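Local coordinates for protein DR hemagglutinin structural subunit (Escherichia coli, PDB 1UT1) that forms a fimbrial adhesin of uropathogenic Escherichia coli that binds the Dr blood group antigen, agglutinates human erythrocytes and mediates adherence to the upper urinary tract, at the interface of chains A and B. Coordinates in Å, arbitrary orientation; residue numbers count along the deposited sequence, not the author numbering. Chains: chain A/B, DR hemagglutinin structural subunit.

The interface of chains A and B. Residues chain A 25-26, 28-30, 134; chain B 12-15, 145.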
# COMPACT_ATOMS: atom_id res chain seq x y z
N THR A 25 10.55 18.02 -2.91
CA THR A 25 10.29 19.07 -1.95
C THR A 25 10.96 20.40 -2.32
O THR A 25 11.76 20.46 -3.29
CB THR A 25 10.77 18.66 -0.54
OG1 THR A 25 12.20 18.82 -0.44
CG2 THR A 25 10.39 17.21 -0.24
N GLU A 26 10.72 21.42 -1.49
CA GLU A 26 11.49 22.66 -1.60
C GLU A 26 12.73 22.49 -0.71
O GLU A 26 12.91 21.45 -0.09
CB GLU A 26 10.65 23.85 -1.09
CG GLU A 26 9.48 24.19 -1.95
CD GLU A 26 8.94 25.56 -1.64
OE1 GLU A 26 9.44 26.20 -0.70
OE2 GLU A 26 7.98 25.98 -2.32
N CYS A 28 13.35 23.93 2.21
CA CYS A 28 12.87 23.70 3.60
C CYS A 28 12.01 22.45 3.48
O CYS A 28 10.99 22.46 2.80
CB CYS A 28 12.01 24.87 4.08
SG CYS A 28 11.03 24.56 5.62
N GLN A 29 12.56 21.35 3.97
CA GLN A 29 12.01 20.01 3.74
C GLN A 29 11.63 19.41 5.09
O GLN A 29 12.49 19.25 5.95
CB GLN A 29 13.12 19.17 3.09
CG GLN A 29 12.77 17.74 2.75
CD GLN A 29 13.96 16.99 2.17
OE1 GLN A 29 14.83 16.55 2.91
NE2 GLN A 29 14.06 16.95 0.82
N VAL A 30 10.37 18.98 5.23
CA VAL A 30 9.92 18.43 6.51
C VAL A 30 9.55 16.97 6.35
O VAL A 30 8.53 16.65 5.71
CB VAL A 30 8.74 19.22 7.03
CG1 VAL A 30 8.32 18.69 8.39
CG2 VAL A 30 9.12 20.76 7.10
N PRO A 134 6.72 20.60 -6.02
CA PRO A 134 6.75 19.62 -4.92
C PRO A 134 5.50 18.71 -4.98
O PRO A 134 4.40 19.14 -5.33
CB PRO A 134 6.71 20.51 -3.66
CG PRO A 134 7.42 21.80 -4.13
CD PRO A 134 6.94 21.98 -5.54
N THR B 12 2.59 25.53 2.64
CA THR B 12 3.31 25.12 1.40
C THR B 12 3.78 23.68 1.60
O THR B 12 4.63 23.41 2.46
CB THR B 12 4.53 26.04 1.13
OG1 THR B 12 4.05 27.38 0.86
CG2 THR B 12 5.36 25.54 -0.08
N PRO B 13 3.21 22.75 0.85
CA PRO B 13 3.64 21.36 0.96
C PRO B 13 5.12 21.25 0.57
O PRO B 13 5.54 21.72 -0.47
CB PRO B 13 2.75 20.64 -0.06
CG PRO B 13 1.54 21.50 -0.17
CD PRO B 13 2.06 22.90 -0.07
N SER B 14 5.92 20.63 1.43
CA SER B 14 7.33 20.48 1.14
C SER B 14 7.90 19.51 2.13
O SER B 14 8.34 19.89 3.21
CB SER B 14 8.06 21.83 1.25
OG SER B 14 9.45 21.61 1.00
N GLY B 15 7.74 18.24 1.83
CA GLY B 15 8.18 17.21 2.76
C GLY B 15 7.51 15.89 2.43
O GLY B 15 6.93 15.72 1.36
N TYR B 145 5.73 23.94 5.26
CA TYR B 145 5.96 25.10 6.11
C TYR B 145 4.86 26.11 6.01
O TYR B 145 4.08 26.10 5.08
CB TYR B 145 7.32 25.72 5.87
CG TYR B 145 7.55 26.19 4.46
CD1 TYR B 145 8.14 25.36 3.50
CD2 TYR B 145 7.21 27.50 4.09
CE1 TYR B 145 8.38 25.82 2.20
CE2 TYR B 145 7.43 27.96 2.81
CZ TYR B 145 8.04 27.14 1.87
OH TYR B 145 8.25 27.63 0.61
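A:Cys28 and B:Tyr145 form the apolar centre of this contact between two copies of the adhesin, a pairing that may be one of crystal packing only. The sulfur lies beside the inner part of the phenol, with A:Cys28 SG 3.7 Å from B:Tyr145 CD1 and facing the methylene CB of B:Tyr145 as well. A first torsion of 167° sets SG anti to its own backbone N and turns it toward that ring. On the B side the methine of B:Thr12, CB, sits 3.7 Å above the plane of the B:Tyr145 ring, displaced toward the rim, so an intrachain neighbour backs one face.

Next outward, A:Glu26 runs extended beyond CG and crosses B:Tyr145 at about a right angle. Its carboxyl carbon lies at the ring edge, in plane, while the carboxylate is turned 58° from the ring. The modelled approach of A:Glu26 OE1 to the phenol oxygen is too short to be reliable, and its bonding remains doubtful. The methyl of B:Thr12 meets the same carboxyl group from across, the two side chains crossing at about a right angle, with CG2 3.9 Å from A:Glu26 CD. Farther out, A:Pro134 CB packs 3.6 Å from the carbonyl O of B:Pro13, and the methyl CG2 of A:Thr25 rests 3.7 Å from B:Gly15 CA.

Among the polar contacts, B:Ser14, with the largest buried surface of the residues given (53 Å²), has OG anti to its backbone N, which carries the hydroxyl into chain A. There it accepts from the backbone N of A:Glu26 (2.8 Å to OG) and donates to the A:Cys28 carbonyl (OG to O 2.5 Å), tilted 21° from the carbonyl plane. Two bonds thus grip one hydroxyl. Behind it, A:Gln29 NE2 donates to A:Thr25 OG1, which donates to A:Glu26 O, bracing this turn of chain A.

The B:Ser14 carbonyl O receives A:Val30 N at 3.0 Å, and A:Val30 and B:Gly15 form a parallel beta bridge. The end of B strand 11-14 thereby meets the start of A strand 29-32, beside the A:Glu26–A:Cys28 loop following strand 16-25.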